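Local coordinates for maintenance of ploidy protein MOB1 (PDB 2HJN) that activates the protein kinase DBF2 by binding it, which allows the upstream kinase CDC15 to phosphorylate it in late anaphase within the mitotic exit network, at residues R71-E75 with N76-A80; R108-A111 with T112-Y115; F178-Y181 with A182-C186. One frame throughout, in Å; residues are numbered along the deposited sequence.

From the N terminus the three contacts come in series, and none nests in or crosses another. Interaction 1 marks where the loop after helix 49-58 turns into helix 75-97. Interaction 2 folds residues 108-115 back on themselves where the loop after helix 75-97 runs into strand 115-117, and interaction 3 is a run of helical turns inside helix 165-187. Interactions 1 and 2 lie on opposite sides of the chain's centre, about 35 Å apart between centres. Interactions 2 and 3 touch: Ile110 O and His183 ND1 are 2.9 Å apart, a probable hydrogen bond, and Ala111 CB packs 3.8 Å from Ala182 CB. The loop before the strand is thereby tied to the zinc-bearing helix.

Interaction 1: residues R71-E75 with N76-A80; sequences RGEDE and NEWLA
Asp74 caps the start of helix 75-97 through its carboxylate, whose OD1 accepts the backbone N-H of Glu77 at 3.2 Å. The bond is bent, with 145° at the hydrogen, and the donor stands above the carboxylate plane. What puts OD1 there is chi1 of 179°, which turns CG opposite the backbone N and sends the carboxylate along the first helical turn; OD1 also lies 3.4 Å from Asn76 CB, with the carboxylate and amide planes nearly perpendicular.

The tight part of the contact is the backbone side. Asp74 O accepts from Trp78 N at 3.0 Å and Glu75 O from Leu79 N at 2.8 Å, both nearly straight. Leu79 closes over the same carbonyl, its CG just 3.1 Å from Glu75 O, so that this oxygen is covered by the aliphatic branch as well as bonded.

Toward solvent the fit is looser. Glu73 reaches Trp78 with OE1 alone, 3.8 Å from CE3, and its carboxylate is tilted 59° to the indole. Asp74 OD1 and Glu77 OE2 are 4.5 Å apart, a like-charged pair that would be expected to repel mildly, although the helix N terminus probably offsets part of the cost.

Trp78 NE1 bonds to Val67 O, back along the incoming loop, and the indole meets the rings of His82 and Phe211, the latter on helix 198-214. Asn76, Leu79 and Glu75 rest on Ile166, which places the capped end against the beginning of helix 165-187.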
# COMPACT_ATOMS: atom_id res chain seq x y z
N ARG A 71 18.87 -10.05 -24.05
CA ARG A 71 19.57 -11.00 -24.91
C ARG A 71 20.30 -12.02 -24.05
O ARG A 71 20.86 -11.66 -23.01
CB ARG A 71 20.59 -10.24 -25.78
CG ARG A 71 20.62 -10.69 -27.23
CD ARG A 71 21.40 -9.67 -28.07
NE ARG A 71 21.17 -9.86 -29.50
CZ ARG A 71 20.06 -9.56 -30.17
NH1 ARG A 71 18.99 -9.08 -29.55
NH2 ARG A 71 20.01 -9.78 -31.47
N GLY A 72 20.28 -13.28 -24.48
CA GLY A 72 20.87 -14.39 -23.73
C GLY A 72 20.00 -14.92 -22.58
O GLY A 72 20.38 -15.89 -21.89
N GLU A 73 18.83 -14.31 -22.37
CA GLU A 73 17.99 -14.69 -21.22
C GLU A 73 16.82 -15.60 -21.58
O GLU A 73 16.33 -15.57 -22.70
CB GLU A 73 17.57 -13.48 -20.37
CG GLU A 73 18.75 -12.95 -19.56
CD GLU A 73 18.35 -12.00 -18.45
OE1 GLU A 73 17.13 -11.70 -18.33
OE2 GLU A 73 19.25 -11.56 -17.70
N ASP A 74 16.43 -16.43 -20.61
CA ASP A 74 15.42 -17.43 -20.86
C ASP A 74 14.00 -16.82 -20.72
O ASP A 74 13.72 -16.13 -19.73
CB ASP A 74 15.61 -18.64 -19.93
CG ASP A 74 14.54 -19.71 -20.15
OD1 ASP A 74 13.78 -20.01 -19.18
OD2 ASP A 74 14.42 -20.21 -21.30
N GLU A 75 13.15 -17.06 -21.73
CA GLU A 75 11.80 -16.50 -21.81
C GLU A 75 10.86 -16.93 -20.67
O GLU A 75 10.17 -16.08 -20.08
CB GLU A 75 11.16 -16.83 -23.18
CG GLU A 75 9.72 -16.37 -23.32
CD GLU A 75 9.18 -16.40 -24.75
OE1 GLU A 75 8.86 -15.32 -25.30
OE2 GLU A 75 9.02 -17.48 -25.32
N ASN A 76 10.82 -18.24 -20.39
CA ASN A 76 10.13 -18.81 -19.20
C ASN A 76 10.55 -18.18 -17.88
O ASN A 76 9.70 -17.89 -17.03
CB ASN A 76 10.38 -20.32 -19.10
CG ASN A 76 9.62 -21.10 -20.15
OD1 ASN A 76 8.74 -20.57 -20.84
ND2 ASN A 76 9.96 -22.39 -20.28
N GLU A 77 11.87 -17.98 -17.70
CA GLU A 77 12.35 -17.35 -16.48
C GLU A 77 11.90 -15.90 -16.34
O GLU A 77 11.43 -15.48 -15.27
CB GLU A 77 13.86 -17.44 -16.33
CG GLU A 77 14.25 -18.28 -15.17
CD GLU A 77 15.74 -18.47 -15.06
OE1 GLU A 77 16.44 -17.52 -14.59
OE2 GLU A 77 16.20 -19.58 -15.45
N TRP A 78 12.07 -15.15 -17.43
CA TRP A 78 11.65 -13.77 -17.56
C TRP A 78 10.13 -13.65 -17.27
O TRP A 78 9.71 -12.82 -16.45
CB TRP A 78 12.00 -13.29 -18.98
CG TRP A 78 11.74 -11.84 -19.28
CD1 TRP A 78 10.78 -11.34 -20.10
CD2 TRP A 78 12.44 -10.72 -18.74
NE1 TRP A 78 10.86 -9.97 -20.13
CE2 TRP A 78 11.87 -9.56 -19.31
CE3 TRP A 78 13.51 -10.58 -17.85
CZ2 TRP A 78 12.32 -8.27 -19.00
CZ3 TRP A 78 13.97 -9.30 -17.54
CH2 TRP A 78 13.37 -8.17 -18.11
N LEU A 79 9.32 -14.50 -17.89
CA LEU A 79 7.88 -14.48 -17.63
C LEU A 79 7.49 -14.93 -16.18
O LEU A 79 6.64 -14.29 -15.55
CB LEU A 79 7.11 -15.25 -18.69
CG LEU A 79 7.30 -14.89 -20.18
CD1 LEU A 79 6.10 -15.29 -21.03
CD2 LEU A 79 7.72 -13.47 -20.46
N ALA A 80 8.18 -15.95 -15.65
CA ALA A 80 8.03 -16.37 -14.24
C ALA A 80 8.38 -15.24 -13.24
O ALA A 80 7.63 -14.97 -12.30
CB ALA A 80 8.84 -17.65 -13.95

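Interaction 2: residues R108-A111 with T112-Y115; sequences RMIA and TNEY
Ile110 leans over the turn formed by Thr112 to Tyr115, and its side chain can be followed outward. CB sits 3.4 Å from Tyr115 O and slightly farther from Thr112 O, so the branch point faces two backbone carbonyls. From there CG2 takes one direction, lying 3.8 Å above the guanidinium plane of Arg108, over its centre. CG1 takes the other: chi1 of 64° sets it between the backbone N and the carbonyl carbon, and the extended chi2 then carries CD1 to 3.7 Å from Asn113 OD1, the two side chains running alongside each other.

That same OD1 comes in along the rim of the Arg108 guanidinium, almost level with it, 3.2 Å from NH2, with the amide and guanidinium planes 23° apart. Arg108 is thus covered by Ile110 on one face and met by Asn113 at its rim.

Beneath these side chains the backbone closes on itself. Ala111 N donates to Tyr115 O at 3.1 Å, and Ala111 CB faces Tyr115 CB. Thr112 OG1 donates to Ala111 O at 2.6 Å, using an in-plane lone pair of the carbonyl. The hydroxyl oxygen in turn weakly accepts from Glu114 N at 3.4 Å, the pattern of an ST turn.

Outside the segments, Thr112 N is hydrogen-bonded to His187 NE2. The backbone doubles back through the type I turn Thr112 to Tyr115, closed by Ala111 N to Tyr115 O and continued by the Met109-Tyr117 backbone pairing, much like a hairpin. Residues 108-111 lie against the zinc site of the Mob1/phocein fold: Ile110 O is hydrogen-bonded to ND1 of the zinc ligand His183, and the Met109 side chain touches the same histidine.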
# COMPACT_ATOMS: atom_id res chain seq x y z
N ARG A 108 -21.06 -9.24 -5.22
CA ARG A 108 -20.70 -10.00 -6.39
C ARG A 108 -19.34 -9.45 -6.89
O ARG A 108 -19.03 -8.26 -6.74
CB ARG A 108 -21.73 -9.84 -7.51
CG ARG A 108 -23.10 -10.48 -7.27
CD ARG A 108 -24.02 -10.18 -8.50
NE ARG A 108 -24.10 -8.73 -8.80
CZ ARG A 108 -24.32 -8.20 -10.01
NH1 ARG A 108 -24.47 -8.98 -11.08
NH2 ARG A 108 -24.37 -6.86 -10.14
N MSE A 109 -18.58 -10.31 -7.54
CA MSE A 109 -17.30 -9.86 -8.12
C MSE A 109 -17.63 -9.22 -9.48
O MSE A 109 -17.75 -9.92 -10.48
CB MSE A 109 -16.30 -11.03 -8.22
CG MSE A 109 -14.98 -10.68 -8.87
SE MSE A 109 -13.93 -9.38 -7.82
CE MSE A 109 -12.36 -9.72 -8.90
N ILE A 110 -17.77 -7.90 -9.51
CA ILE A 110 -18.16 -7.20 -10.73
C ILE A 110 -17.16 -6.13 -11.18
O ILE A 110 -16.28 -5.73 -10.41
CB ILE A 110 -19.59 -6.63 -10.63
CG1 ILE A 110 -19.67 -5.55 -9.52
CG2 ILE A 110 -20.56 -7.81 -10.31
CD1 ILE A 110 -20.97 -4.86 -9.37
N ALA A 111 -17.29 -5.68 -12.43
CA ALA A 111 -16.45 -4.63 -12.98
C ALA A 111 -17.43 -3.89 -13.82
O ALA A 111 -17.57 -4.20 -15.01
CB ALA A 111 -15.34 -5.24 -13.86
N THR A 112 -18.11 -2.93 -13.19
CA THR A 112 -19.43 -2.42 -13.59
C THR A 112 -20.51 -3.48 -13.68
O THR A 112 -20.22 -4.68 -13.63
CB THR A 112 -19.43 -1.68 -14.94
OG1 THR A 112 -19.34 -2.63 -15.98
CG2 THR A 112 -18.25 -0.64 -15.03
N ASN A 113 -21.77 -3.05 -13.84
CA ASN A 113 -22.88 -4.03 -13.97
C ASN A 113 -22.94 -4.86 -15.28
O ASN A 113 -23.78 -5.76 -15.38
CB ASN A 113 -24.22 -3.40 -13.61
CG ASN A 113 -24.34 -3.07 -12.11
OD1 ASN A 113 -24.00 -3.90 -11.27
ND2 ASN A 113 -24.83 -1.88 -11.79
N GLU A 114 -22.05 -4.62 -16.23
CA GLU A 114 -21.99 -5.45 -17.45
C GLU A 114 -21.13 -6.71 -17.34
O GLU A 114 -21.24 -7.58 -18.20
CB GLU A 114 -21.58 -4.65 -18.72
CG GLU A 114 -22.24 -3.23 -18.93
CD GLU A 114 -23.72 -3.11 -18.55
OE1 GLU A 114 -24.58 -3.59 -19.32
OE2 GLU A 114 -24.03 -2.47 -17.52
N TYR A 115 -20.23 -6.77 -16.35
CA TYR A 115 -19.32 -7.91 -16.21
C TYR A 115 -19.34 -8.46 -14.80
O TYR A 115 -19.06 -7.72 -13.86
CB TYR A 115 -17.87 -7.51 -16.53
CG TYR A 115 -17.69 -7.10 -17.96
CD1 TYR A 115 -17.98 -5.81 -18.38
CD2 TYR A 115 -17.26 -8.02 -18.91
CE1 TYR A 115 -17.84 -5.43 -19.73
CE2 TYR A 115 -17.13 -7.66 -20.26
CZ TYR A 115 -17.41 -6.38 -20.65
OH TYR A 115 -17.25 -6.07 -21.99

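Interaction 3: residues F178-Y181 with A182-C186. With ZN (zinc ion), chain B; SO4 (sulfate ion), chain C.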
# COMPACT_ATOMS: atom_id res chain seq x y z
N PHE A 178 -5.83 -9.87 -14.05
CA PHE A 178 -6.52 -8.72 -14.71
C PHE A 178 -7.87 -8.41 -14.11
O PHE A 178 -8.15 -7.26 -13.90
CB PHE A 178 -6.66 -8.88 -16.25
CG PHE A 178 -7.19 -7.61 -16.95
CD1 PHE A 178 -6.32 -6.73 -17.60
CD2 PHE A 178 -8.56 -7.34 -16.98
CE1 PHE A 178 -6.79 -5.58 -18.23
CE2 PHE A 178 -9.07 -6.14 -17.58
CZ PHE A 178 -8.18 -5.28 -18.19
N ARG A 179 -8.71 -9.43 -13.84
CA ARG A 179 -10.03 -9.25 -13.20
C ARG A 179 -9.94 -8.48 -11.85
O ARG A 179 -10.90 -7.82 -11.47
CB ARG A 179 -10.70 -10.63 -12.95
CG ARG A 179 -11.01 -11.38 -14.29
CD ARG A 179 -11.50 -12.82 -14.23
NE ARG A 179 -11.45 -13.32 -15.60
CZ ARG A 179 -11.23 -14.58 -15.96
NH1 ARG A 179 -11.07 -15.51 -15.05
NH2 ARG A 179 -11.20 -14.89 -17.27
N VAL A 180 -8.82 -8.63 -11.13
CA VAL A 180 -8.60 -7.89 -9.85
C VAL A 180 -8.38 -6.42 -10.15
O VAL A 180 -8.97 -5.55 -9.49
CB VAL A 180 -7.41 -8.46 -9.03
CG1 VAL A 180 -7.28 -7.70 -7.69
CG2 VAL A 180 -7.60 -10.01 -8.78
N TYR A 181 -7.56 -6.11 -11.15
CA TYR A 181 -7.42 -4.69 -11.58
C TYR A 181 -8.78 -4.12 -11.99
O TYR A 181 -9.09 -2.97 -11.64
CB TYR A 181 -6.48 -4.54 -12.80
CG TYR A 181 -5.00 -4.49 -12.50
CD1 TYR A 181 -4.44 -3.44 -11.78
CD2 TYR A 181 -4.15 -5.49 -12.97
CE1 TYR A 181 -3.06 -3.41 -11.54
CE2 TYR A 181 -2.81 -5.47 -12.74
CZ TYR A 181 -2.27 -4.43 -12.03
OH TYR A 181 -0.93 -4.44 -11.87
N ALA A 182 -9.58 -4.94 -12.68
CA ALA A 182 -10.89 -4.44 -13.16
C ALA A 182 -11.80 -4.06 -11.99
O ALA A 182 -12.50 -3.01 -12.02
CB ALA A 182 -11.59 -5.46 -14.11
N HIS A 183 -11.84 -4.90 -10.95
CA HIS A 183 -12.68 -4.57 -9.77
C HIS A 183 -12.20 -3.27 -9.06
O HIS A 183 -13.02 -2.45 -8.60
CB HIS A 183 -12.74 -5.75 -8.77
CG HIS A 183 -13.68 -5.50 -7.64
ND1 HIS A 183 -15.05 -5.37 -7.81
CD2 HIS A 183 -13.44 -5.20 -6.34
CE1 HIS A 183 -15.60 -5.04 -6.66
NE2 HIS A 183 -14.65 -4.92 -5.75
N ILE A 184 -10.87 -3.12 -8.92
CA ILE A 184 -10.30 -1.94 -8.24
C ILE A 184 -10.70 -0.65 -8.94
O ILE A 184 -11.17 0.28 -8.31
CB ILE A 184 -8.69 -2.00 -8.10
CG1 ILE A 184 -8.24 -3.08 -7.11
CG2 ILE A 184 -8.10 -0.70 -7.49
CD1 ILE A 184 -6.77 -3.46 -7.28
N TYR A 185 -10.49 -0.60 -10.26
CA TYR A 185 -10.74 0.62 -11.06
C TYR A 185 -12.22 0.97 -11.08
O TYR A 185 -12.59 2.15 -10.97
CB TYR A 185 -10.28 0.37 -12.51
CG TYR A 185 -8.88 0.80 -12.80
CD1 TYR A 185 -7.87 -0.14 -13.04
CD2 TYR A 185 -8.53 2.17 -12.78
CE1 TYR A 185 -6.56 0.26 -13.29
CE2 TYR A 185 -7.22 2.58 -13.02
CZ TYR A 185 -6.23 1.62 -13.27
OH TYR A 185 -4.92 2.00 -13.54
N CYS A 186 -13.08 -0.04 -11.28
CA CYS A 186 -14.54 0.19 -11.41
C CYS A 186 -15.28 0.37 -10.06
O CYS A 186 -16.35 1.01 -10.02
CB CYS A 186 -15.21 -0.91 -12.24
SG CYS A 186 -14.57 -1.03 -13.92
ZN ZN B . -15.06 -4.33 -3.74
S SO4 C . -10.04 -18.77 -16.95
O1 SO4 C . -8.62 -18.92 -17.28
O2 SO4 C . -10.60 -17.82 -17.93
O3 SO4 C . -10.74 -20.05 -16.89
O4 SO4 C . -10.29 -18.23 -15.63
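Four ligands grip the zinc ion, and His183 supplies one of them through NE2 at 2.1 Å; Cys101, Cys106 and His188 complete the set. A chi1 of -174° swings the imidazole away from its own N-H, so that it stands out from the helix toward the metal, and its ND1 is occupied by Ile110 O, a second-shell bond that would fix the ring's rotation. The backbone beneath it is regular: His183 N donates to Arg179 O at 3.1 Å, and the pairs Ala182 to Phe178, Ile184 to Val180 and Tyr185 to Tyr181 continue the alpha-helical pattern.

One turn before His183, Arg179 points another way. Its chain runs extended from CG to NE and presents the guanidinium edge to a sulfate ion, probably from the crystallisation liquor, lying in its plane. NH1 donates to O4 at 2.9 Å and NH2 to O2 at 3.1 Å, both almost straight at 168° and 174°. Arg175 holds the same anion. A leucine in place of Arg179 would probably leave the sulfate without this two-pronged grip, with less positive charge to balance it.

Two apolar pairs run along the helix: Phe178 CE2 lies 4.3 Å from Ala182 CB, and Val180 CG1 lies equally far from Ile184 CD1. Tyr181 and Tyr185 send their hydroxyls to Ser204 and Asn202.

This largely buried part of helix 165-187, packed against helices 75-97 and 198-214, carries one ligand of a Cys2His2 zinc site, while Arg179 and Arg175 bind an anion in a manner consistent with the basic phosphopeptide-binding pocket known in Mob1 proteins.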